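Local coordinates for major capsid protein (PDB 5TIP) that self-assembles as trimers into the large icosahedral capsid of a virus that infects green algae, and carries glucose-linked N-glycans on its surface loops, at residues 278-283 and 307-312; 273-278 and 302-307; 116-121 and 260-265. One frame throughout, in Å; residues are numbered along the deposited sequence.

Overall arrangement
All three contacts are largely buried, but they occupy different levels of a double jelly-roll capsid protein. The centre of contact 3 is about 6 Å from that of the chain, and this contact joins a helix of the N-terminal half to a strand of the C-terminal half through aromatic and aliphatic groups. Contacts 1 and 2, with centres about 22 and 18 Å out, both tie together the long loop between strands 257-266 and 312-319. Their centres are about 5 Å apart and they share Ala278 and Glu307. Contact 1 is purely apolar beside a glycosylated asparagine, whereas contact 2 joins its segments through water and threonine methyls.

Contact 1. Residues 278-283 and 307-312; sequences ANIPGA and EQLAVL. With BGC (beta-D-glucopyranose), chain E.
Leu309 packs on Ala278, Ile280 and Ala283 with aliphatic groups alone; the flat group beside them is the carboxamide of Asn279, next to Ala278, which carries a glucose at its nitrogen. Both segments belong to the long loop joining strands 257-266 and 312-319 of the second jelly roll. Asn279 ND2 is bonded to BGC C1 at 1.5 Å, a glucose-asparagine linkage in place of the familiar N-acetylglucosamine. C1 lies on the same side of the CG-ND2 bond as the oxygen, 2.7 Å from Asn279 OD1, and opposite CB. With CG anti to the backbone N (chi1 -167°), the side chain carries the sugar away from Leu309. The backbone N of Gly288 is hydrogen-bonded to OD1, while Thr390 O makes only a weak hydrogen bond with ND2.

The backbone around Asn279 is folded tightly. An inverse gamma turn is centred on this residue, and a type II beta turn follows from Ile280 to Ala283, closed by a 3.0 Å hydrogen bond from Ala283 N to Ile280 O. Gly282 occupies the third position of that turn. A further hydrogen bond links Ala278 N to Ala283 O at 3.2 Å, and the methyls of both alanines face the same partner.

That partner is Leu309, at the end of the 3-10 segment 307-309. Val395 of helix 392-395 also packs on Ala278, Ile280 and Leu309. Ile280, with an extended outer chain, reaches Leu309 tip to tip, the two CD1 atoms 4.0 Å apart. The branches of Leu309 divide the work: CD1 also touches Ala283 CB at 4.0 Å, while CD2 rests against Ala278 CB at 3.9 Å.

Contact 2. Residues 273-278 and 302-307; sequences QYTALA and TGTYNE
A single water between Thr275 and Thr302 is gripped by three protein groups. It donates to Thr302 O at 3.0 Å, accepts from Tyr274 N at 3.0 Å, and is hydrogen-bonded to Thr275 OG1 at 2.7 Å. The hydroxyl of Thr275 is placed for this by a chi1 of 52°, which sets OG1 between the backbone N and the carbonyl carbon.

The same oxygen lies against a methyl, Thr304 CG2, at 3.3 Å. The two threonine side chains cross obliquely, and CG2 of Thr304 also meets CG2 of Thr275 at 3.7 Å. Thr304 offers its methyl because its own hydroxyl is turned anti to the backbone N (chi1 -172°) and accepts from Asn306 N in an ST turn. At the other end, Thr302 CG2 packs on the backbone of Gln273, 3.6 Å from Gln273 CA, while Thr302 OG1 is hydrogen-bonded to Tyr299 O.

Gln273 leads its amide away from this methyl. Its NE2 donates to Thr275 O at 3.1 Å, with the acceptor close to the amide plane, and OE1 is taken by the side chains of Asn270 and Asn267, so the group is fixed in rotation. Tyr305, whose CB points away from 273-278, meets Tyr126 of a second subunit edge-to-face, placing this part of the loop at a trimer interface.

The two strips of the long loop are therefore joined by a shared water and methyl packing instead of direct polar bonds, and the carbonyl of the buried Thr302 has this bridging water as a hydrogen-bond donor.

Contact 3. Residues 116-121 and 260-265; sequences DALFRM and YLAWNF
Phe119 and Tyr260 bring their rings together from opposite directions, one from segment 116-121 and the other from strand 257-266. The far end of the Phe119 ring does the touching: its CZ sits over one face of the tyrosine, 3.4 Å from Tyr260 CZ and offset toward the rim. Phe119 CE2 approaches the phenol oxygen, Tyr260 OH, equally closely at 3.4 Å. The planes are inclined at 47° with centroids 4.9 Å apart, a geometry intermediate between a stack and a T-shaped pair.

The two rings reach this position by different torsions. Phe119 holds CG anti to the carbonyl carbon (chi1 -62°), whereas Tyr260 has chi1 at 58°, with CG between its own N and carbonyl carbon, and its ring turned roughly perpendicular to the CA-CB-CG plane. Pro359, Leu352 and Trp111 also pack on Tyr260.

One residue before Phe119, Leu118 extends its outer chain so that CD1 meets CB of Ala262, two residues beyond Tyr260, at 3.6 Å. The small alanine lets the leucine come close to the strand, and Leu118 also touches Val350 of strand 350-354. Since side chains alternate along the strand, the CB of Trp263 points away from the helix, and its ring meets those of Tyr351 and Phe333.

Behind this apolar surface, Asp116 and Arg120 form a salt bridge, its hydrogen bond weak, 3.3 Å from Arg120 NH1 to Asp116 OD1; Arg113 pairs with OD2. Arg120 continues outward to Tyr128 by a cation-pi contact and to Tyr339 OH of a third subunit by a hydrogen bond at NH2.

Here a helix of the N-terminal half packs on a strand of the C-terminal half, uniting the two domains of the double jelly-roll fold found in the major capsid proteins of large DNA viruses.

Contact 1. Residues 278-283 and 307-312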
loop_
_atom_site.group_PDB
_atom_site.type_symbol
_atom_site.label_atom_id
_atom_site.label_comp_id
_atom_site.label_asym_id
_atom_site.label_seq_id
_atom_site.Cartn_x
_atom_site.Cartn_y
_atom_site.Cartn_z
ATOM N N ALA A 278 -5.061 14.644 -26.471
ATOM C CA ALA A 278 -5.444 16.045 -26.390
ATOM C C ALA A 278 -4.206 16.891 -26.136
ATOM O O ALA A 278 -3.163 16.390 -25.712
ATOM C CB ALA A 278 -6.490 16.285 -25.293
ATOM N N ASN A 279 -4.341 18.188 -26.395
ATOM C CA ASN A 279 -3.243 19.144 -26.244
ATOM C C ASN A 279 -3.146 19.658 -24.809
ATOM O O ASN A 279 -3.147 20.859 -24.545
ATOM C CB ASN A 279 -3.427 20.285 -27.240
ATOM C CG ASN A 279 -2.191 21.161 -27.392
ATOM O OD1 ASN A 279 -1.163 20.948 -26.747
ATOM N ND2 ASN A 279 -2.285 22.132 -28.298
ATOM N N ILE A 280 -3.079 18.725 -23.864
ATOM C CA ILE A 280 -2.802 19.033 -22.463
ATOM C C ILE A 280 -1.599 18.192 -22.055
ATOM O O ILE A 280 -1.392 17.108 -22.620
ATOM C CB ILE A 280 -4.023 18.768 -21.568
ATOM C CG1 ILE A 280 -4.506 17.324 -21.726
ATOM C CG2 ILE A 280 -5.140 19.754 -21.880
ATOM C CD1 ILE A 280 -5.706 16.987 -20.868
ATOM N N PRO A 281 -0.773 18.651 -21.096
ATOM C CA PRO A 281 0.478 17.940 -20.785
ATOM C C PRO A 281 0.297 16.459 -20.489
ATOM O O PRO A 281 -0.461 16.079 -19.592
ATOM C CB PRO A 281 1.002 18.690 -19.554
ATOM C CG PRO A 281 0.450 20.062 -19.698
ATOM C CD PRO A 281 -0.913 19.889 -20.310
ATOM N N GLY A 282 0.996 15.618 -21.249
ATOM C CA GLY A 282 0.935 14.186 -21.070
ATOM C C GLY A 282 -0.077 13.465 -21.935
ATOM O O GLY A 282 -0.113 12.228 -21.911
ATOM N N ALA A 283 -0.894 14.189 -22.702
ATOM C CA ALA A 283 -1.968 13.581 -23.473
ATOM C C ALA A 283 -1.699 13.521 -24.970
ATOM O O ALA A 283 -2.471 12.878 -25.689
ATOM C CB ALA A 283 -3.287 14.328 -23.229
ATOM N N GLU A 307 -10.823 11.765 -16.441
ATOM C CA GLU A 307 -12.059 11.173 -16.942
ATOM C C GLU A 307 -12.573 11.906 -18.175
ATOM O O GLU A 307 -13.261 11.308 -19.011
ATOM C CB GLU A 307 -13.113 11.164 -15.831
ATOM C CG GLU A 307 -14.517 10.789 -16.282
ATOM C CD GLU A 307 -14.598 9.392 -16.870
ATOM O OE1 GLU A 307 -13.764 8.533 -16.505
ATOM O OE2 GLU A 307 -15.497 9.155 -17.706
ATOM N N GLN A 308 -12.235 13.191 -18.317
ATOM C CA GLN A 308 -12.692 13.964 -19.465
ATOM C C GLN A 308 -12.222 13.367 -20.785
ATOM O O GLN A 308 -12.859 13.595 -21.820
ATOM C CB GLN A 308 -12.209 15.412 -19.343
ATOM C CG GLN A 308 -12.852 16.371 -20.328
ATOM C CD GLN A 308 -14.277 16.715 -19.943
ATOM O OE1 GLN A 308 -14.513 17.429 -18.969
ATOM N NE2 GLN A 308 -15.238 16.190 -20.696
ATOM N N LEU A 309 -11.129 12.608 -20.775
ATOM C CA LEU A 309 -10.594 11.987 -21.979
ATOM C C LEU A 309 -11.092 10.563 -22.198
ATOM O O LEU A 309 -10.729 9.945 -23.204
ATOM C CB LEU A 309 -9.061 12.000 -21.944
ATOM C CG LEU A 309 -8.400 13.375 -21.814
ATOM C CD1 LEU A 309 -6.886 13.242 -21.780
ATOM C CD2 LEU A 309 -8.830 14.284 -22.953
ATOM N N ALA A 310 -11.901 10.024 -21.288
ATOM C CA ALA A 310 -12.524 8.725 -21.503
ATOM C C ALA A 310 -13.766 8.878 -22.376
ATOM O O ALA A 310 -14.343 9.963 -22.495
ATOM C CB ALA A 310 -12.880 8.072 -20.168
ATOM N N VAL A 311 -14.183 7.772 -22.993
ATOM C CA VAL A 311 -15.190 7.861 -24.047
ATOM C C VAL A 311 -16.559 7.396 -23.560
ATOM O O VAL A 311 -17.594 7.846 -24.066
ATOM C CB VAL A 311 -14.738 7.067 -25.288
ATOM C CG1 VAL A 311 -14.725 5.570 -25.012
ATOM C CG2 VAL A 311 -15.600 7.408 -26.497
ATOM N N LEU A 312 -16.584 6.500 -22.576
ATOM C CA LEU A 312 -17.837 5.903 -22.131
ATOM C C LEU A 312 -18.607 6.881 -21.250
ATOM O O LEU A 312 -18.077 7.384 -20.255
ATOM C CB LEU A 312 -17.572 4.600 -21.377
ATOM C CG LEU A 312 -18.824 3.826 -20.953
ATOM C CD1 LEU A 312 -19.679 3.451 -22.158
ATOM C CD2 LEU A 312 -18.462 2.587 -20.143
HETATM C C2 BGC E . -1.534 23.988 -29.501
HETATM C C3 BGC E . -0.678 25.243 -29.536
HETATM C C4 BGC E . -0.833 25.983 -28.215
HETATM C C5 BGC E . -0.565 25.062 -27.030
HETATM C C6 BGC E . -0.825 25.802 -25.723
HETATM C C1 BGC E . -1.230 23.133 -28.277
HETATM O O2 BGC E . -1.303 23.226 -30.687
HETATM O O3 BGC E . -1.152 26.100 -30.576
HETATM O O4 BGC E . 0.064 27.100 -28.174
HETATM O O5 BGC E . -1.398 23.902 -27.086
HETATM O O6 BGC E . -0.616 24.918 -24.618
#

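Contact 2. Residues 273-278 and 302-307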
loop_
_atom_site.group_PDB
_atom_site.type_symbol
_atom_site.label_atom_id
_atom_site.label_comp_id
_atom_site.label_asym_id
_atom_site.label_seq_id
_atom_site.Cartn_x
_atom_site.Cartn_y
_atom_site.Cartn_z
ATOM N N GLN A 273 -3.334 2.669 -25.176
ATOM C CA GLN A 273 -4.058 3.933 -25.280
ATOM C C GLN A 273 -5.537 3.657 -25.058
ATOM O O GLN A 273 -6.231 3.154 -25.946
ATOM C CB GLN A 273 -3.821 4.601 -26.629
ATOM C CG GLN A 273 -4.460 5.981 -26.717
ATOM C CD GLN A 273 -4.564 6.504 -28.134
ATOM O OE1 GLN A 273 -3.869 6.039 -29.035
ATOM N NE2 GLN A 273 -5.436 7.486 -28.337
ATOM N N TYR A 274 -6.028 3.991 -23.866
ATOM C CA TYR A 274 -7.423 3.789 -23.508
ATOM C C TYR A 274 -8.211 5.089 -23.459
ATOM O O TYR A 274 -9.417 5.057 -23.195
ATOM C CB TYR A 274 -7.522 3.077 -22.155
ATOM C CG TYR A 274 -6.881 1.708 -22.129
ATOM C CD1 TYR A 274 -6.960 0.859 -23.226
ATOM C CD2 TYR A 274 -6.198 1.261 -21.006
ATOM C CE1 TYR A 274 -6.377 -0.392 -23.203
ATOM C CE2 TYR A 274 -5.614 0.011 -20.973
ATOM C CZ TYR A 274 -5.706 -0.811 -22.074
ATOM O OH TYR A 274 -5.126 -2.058 -22.046
ATOM N N THR A 275 -7.565 6.226 -23.702
ATOM C CA THR A 275 -8.215 7.524 -23.653
ATOM C C THR A 275 -7.858 8.310 -24.905
ATOM O O THR A 275 -6.989 7.920 -25.689
ATOM C CB THR A 275 -7.813 8.304 -22.395
ATOM O OG1 THR A 275 -6.384 8.335 -22.292
ATOM C CG2 THR A 275 -8.395 7.648 -21.152
ATOM N N ALA A 276 -8.542 9.435 -25.085
ATOM C CA ALA A 276 -8.319 10.278 -26.248
ATOM C C ALA A 276 -7.078 11.144 -26.066
ATOM O O ALA A 276 -6.720 11.535 -24.952
ATOM C CB ALA A 276 -9.537 11.164 -26.505
ATOM N N LEU A 277 -6.414 11.432 -27.181
ATOM C CA LEU A 277 -5.270 12.331 -27.163
ATOM C C LEU A 277 -5.745 13.776 -27.215
ATOM O O LEU A 277 -6.710 14.102 -27.912
ATOM C CB LEU A 277 -4.337 12.041 -28.340
ATOM C CG LEU A 277 -3.849 10.600 -28.503
ATOM C CD1 LEU A 277 -2.934 10.470 -29.713
ATOM C CD2 LEU A 277 -3.145 10.123 -27.244
ATOM N N ALA A 278 -5.061 14.644 -26.471
ATOM C CA ALA A 278 -5.444 16.045 -26.390
ATOM C C ALA A 278 -4.206 16.891 -26.136
ATOM O O ALA A 278 -3.163 16.390 -25.712
ATOM C CB ALA A 278 -6.490 16.285 -25.293
ATOM N N THR A 302 1.284 7.434 -21.784
ATOM C CA THR A 302 0.070 7.092 -22.520
ATOM C C THR A 302 -1.148 7.052 -21.604
ATOM O O THR A 302 -2.243 7.474 -21.998
ATOM C CB THR A 302 0.254 5.749 -23.227
ATOM O OG1 THR A 302 1.314 5.856 -24.186
ATOM C CG2 THR A 302 -1.017 5.333 -23.943
ATOM N N GLY A 303 -0.979 6.565 -20.380
ATOM C CA GLY A 303 -2.090 6.515 -19.455
ATOM C C GLY A 303 -2.441 7.880 -18.896
ATOM O O GLY A 303 -1.679 8.843 -18.984
ATOM N N THR A 304 -3.637 7.961 -18.319
ATOM C CA THR A 304 -4.101 9.193 -17.696
ATOM C C THR A 304 -5.179 8.854 -16.679
ATOM O O THR A 304 -5.794 7.786 -16.729
ATOM C CB THR A 304 -4.644 10.188 -18.729
ATOM O OG1 THR A 304 -4.909 11.442 -18.092
ATOM C CG2 THR A 304 -5.935 9.668 -19.339
ATOM N N TYR A 305 -5.398 9.784 -15.753
ATOM C CA TYR A 305 -6.491 9.696 -14.798
ATOM C C TYR A 305 -7.621 10.658 -15.125
ATOM O O TYR A 305 -8.606 10.720 -14.383
ATOM C CB TYR A 305 -5.981 9.951 -13.374
ATOM C CG TYR A 305 -5.032 8.886 -12.876
ATOM C CD1 TYR A 305 -5.489 7.612 -12.572
ATOM C CD2 TYR A 305 -3.681 9.154 -12.705
ATOM C CE1 TYR A 305 -4.629 6.631 -12.118
ATOM C CE2 TYR A 305 -2.813 8.180 -12.248
ATOM C CZ TYR A 305 -3.293 6.919 -11.956
ATOM O OH TYR A 305 -2.440 5.940 -11.500
ATOM N N ASN A 306 -7.504 11.405 -16.220
ATOM C CA ASN A 306 -8.486 12.420 -16.578
ATOM C C ASN A 306 -9.708 11.736 -17.176
ATOM O O ASN A 306 -9.642 11.185 -18.279
ATOM C CB ASN A 306 -7.879 13.417 -17.559
ATOM C CG ASN A 306 -8.671 14.699 -17.645
ATOM O OD1 ASN A 306 -9.858 14.729 -17.325
ATOM N ND2 ASN A 306 -8.018 15.770 -18.078
ATOM N N GLU A 307 -10.823 11.765 -16.441
ATOM C CA GLU A 307 -12.059 11.173 -16.942
ATOM C C GLU A 307 -12.573 11.906 -18.175
ATOM O O GLU A 307 -13.261 11.308 -19.011
ATOM C CB GLU A 307 -13.113 11.164 -15.831
ATOM C CG GLU A 307 -14.517 10.789 -16.282
ATOM C CD GLU A 307 -14.598 9.392 -16.870
ATOM O OE1 GLU A 307 -13.764 8.533 -16.505
ATOM O OE2 GLU A 307 -15.497 9.155 -17.706
HETATM O O HOH W 1 -4.894 6.133 -22.042
#

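Contact 3. Residues 116-121 and 260-265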
loop_
_atom_site.group_PDB
_atom_site.type_symbol
_atom_site.label_atom_id
_atom_site.label_comp_id
_atom_site.label_asym_id
_atom_site.label_seq_id
_atom_site.Cartn_x
_atom_site.Cartn_y
_atom_site.Cartn_z
ATOM N N ASP A 116 -2.783 -4.803 -14.860
ATOM C CA ASP A 116 -1.908 -3.872 -14.156
ATOM C C ASP A 116 -2.656 -2.607 -13.754
ATOM O O ASP A 116 -2.421 -2.057 -12.671
ATOM C CB ASP A 116 -0.701 -3.534 -15.034
ATOM C CG ASP A 116 0.322 -2.678 -14.316
ATOM O OD1 ASP A 116 0.831 -3.115 -13.263
ATOM O OD2 ASP A 116 0.623 -1.571 -14.806
ATOM N N ALA A 117 -3.566 -2.134 -14.608
ATOM C CA ALA A 117 -4.294 -0.906 -14.310
ATOM C C ALA A 117 -5.307 -1.095 -13.189
ATOM O O ALA A 117 -5.636 -0.134 -12.485
ATOM C CB ALA A 117 -4.996 -0.396 -15.569
ATOM N N LEU A 118 -5.810 -2.314 -13.003
ATOM C CA LEU A 118 -6.860 -2.573 -12.026
ATOM C C LEU A 118 -6.352 -3.172 -10.721
ATOM O O LEU A 118 -6.782 -2.743 -9.647
ATOM C CB LEU A 118 -7.919 -3.506 -12.625
ATOM C CG LEU A 118 -8.977 -2.883 -13.536
ATOM C CD1 LEU A 118 -9.821 -3.971 -14.170
ATOM C CD2 LEU A 118 -9.854 -1.913 -12.758
ATOM N N PHE A 119 -5.452 -4.152 -10.780
ATOM C CA PHE A 119 -5.147 -4.976 -9.618
ATOM C C PHE A 119 -3.735 -4.794 -9.076
ATOM O O PHE A 119 -3.408 -5.382 -8.040
ATOM C CB PHE A 119 -5.401 -6.449 -9.954
ATOM C CG PHE A 119 -6.830 -6.736 -10.305
ATOM C CD1 PHE A 119 -7.794 -6.815 -9.316
ATOM C CD2 PHE A 119 -7.215 -6.901 -11.625
ATOM C CE1 PHE A 119 -9.112 -7.066 -9.632
ATOM C CE2 PHE A 119 -8.533 -7.153 -11.949
ATOM C CZ PHE A 119 -9.483 -7.235 -10.951
ATOM N N ARG A 120 -2.891 -4.016 -9.737
ATOM C CA ARG A 120 -1.639 -3.585 -9.134
ATOM C C ARG A 120 -1.771 -2.142 -8.666
ATOM O O ARG A 120 -2.602 -1.378 -9.160
ATOM C CB ARG A 120 -0.469 -3.730 -10.109
ATOM C CG ARG A 120 0.048 -5.155 -10.221
ATOM C CD ARG A 120 1.455 -5.201 -10.796
ATOM N NE ARG A 120 1.839 -6.558 -11.173
ATOM C CZ ARG A 120 1.554 -7.113 -12.346
ATOM N NH1 ARG A 120 0.882 -6.426 -13.259
ATOM N NH2 ARG A 120 1.938 -8.354 -12.607
ATOM N N MET A 121 -0.940 -1.779 -7.694
ATOM C CA MET A 121 -1.041 -0.458 -7.094
ATOM C C MET A 121 0.256 -0.128 -6.375
ATOM O O MET A 121 1.057 -1.012 -6.057
ATOM C CB MET A 121 -2.215 -0.377 -6.113
ATOM C CG MET A 121 -2.054 -1.281 -4.901
ATOM S SD MET A 121 -3.494 -1.304 -3.815
ATOM C CE MET A 121 -4.694 -2.130 -4.855
ATOM N N TYR A 260 -15.671 -11.102 -12.020
ATOM C CA TYR A 260 -15.827 -9.711 -12.415
ATOM C C TYR A 260 -15.724 -9.598 -13.928
ATOM O O TYR A 260 -15.256 -10.513 -14.610
ATOM C CB TYR A 260 -14.780 -8.818 -11.733
ATOM C CG TYR A 260 -13.344 -9.221 -12.009
ATOM C CD1 TYR A 260 -12.674 -8.760 -13.136
ATOM C CD2 TYR A 260 -12.660 -10.061 -11.140
ATOM C CE1 TYR A 260 -11.365 -9.127 -13.389
ATOM C CE2 TYR A 260 -11.349 -10.432 -11.385
ATOM C CZ TYR A 260 -10.707 -9.961 -12.511
ATOM O OH TYR A 260 -9.404 -10.326 -12.763
ATOM N N LEU A 261 -16.182 -8.461 -14.441
ATOM C CA LEU A 261 -15.980 -8.071 -15.827
ATOM C C LEU A 261 -15.103 -6.828 -15.878
ATOM O O LEU A 261 -15.289 -5.893 -15.094
ATOM C CB LEU A 261 -17.310 -7.794 -16.532
ATOM C CG LEU A 261 -18.333 -8.927 -16.601
ATOM C CD1 LEU A 261 -19.554 -8.482 -17.388
ATOM C CD2 LEU A 261 -17.719 -10.169 -17.221
ATOM N N ALA A 262 -14.139 -6.826 -16.793
ATOM C CA ALA A 262 -13.263 -5.683 -17.004
ATOM C C ALA A 262 -13.184 -5.388 -18.493
ATOM O O ALA A 262 -13.038 -6.306 -19.305
ATOM C CB ALA A 262 -11.862 -5.938 -16.443
ATOM N N TRP A 263 -13.287 -4.111 -18.853
ATOM C CA TRP A 263 -13.269 -3.754 -20.263
ATOM C C TRP A 263 -12.602 -2.399 -20.453
ATOM O O TRP A 263 -12.431 -1.626 -19.507
ATOM C CB TRP A 263 -14.684 -3.768 -20.864
ATOM C CG TRP A 263 -15.616 -2.704 -20.359
ATOM C CD1 TRP A 263 -15.900 -1.514 -20.960
ATOM C CD2 TRP A 263 -16.396 -2.742 -19.156
ATOM N NE1 TRP A 263 -16.807 -0.806 -20.207
ATOM C CE2 TRP A 263 -17.127 -1.539 -19.095
ATOM C CE3 TRP A 263 -16.544 -3.674 -18.125
ATOM C CZ2 TRP A 263 -17.991 -1.244 -18.044
ATOM C CZ3 TRP A 263 -17.403 -3.379 -17.083
ATOM C CH2 TRP A 263 -18.114 -2.174 -17.050
ATOM N N ASN A 264 -12.208 -2.133 -21.699
ATOM C CA ASN A 264 -11.603 -0.863 -22.073
ATOM C C ASN A 264 -11.903 -0.580 -23.538
ATOM O O ASN A 264 -12.237 -1.482 -24.311
ATOM C CB ASN A 264 -10.085 -0.857 -21.827
ATOM C CG ASN A 264 -9.344 -1.895 -22.660
ATOM O OD1 ASN A 264 -9.259 -1.788 -23.883
ATOM N ND2 ASN A 264 -8.783 -2.896 -21.992
ATOM N N PHE A 265 -11.776 0.693 -23.913
ATOM C CA PHE A 265 -11.879 1.134 -25.300
ATOM C C PHE A 265 -10.494 1.583 -25.743
ATOM O O PHE A 265 -9.974 2.589 -25.247
ATOM C CB PHE A 265 -12.902 2.258 -25.450
ATOM C CG PHE A 265 -14.273 1.898 -24.956
ATOM C CD1 PHE A 265 -15.194 1.299 -25.799
ATOM C CD2 PHE A 265 -14.642 2.158 -23.648
ATOM C CE1 PHE A 265 -16.454 0.966 -25.344
ATOM C CE2 PHE A 265 -15.900 1.828 -23.190
ATOM C CZ PHE A 265 -16.807 1.231 -24.039
#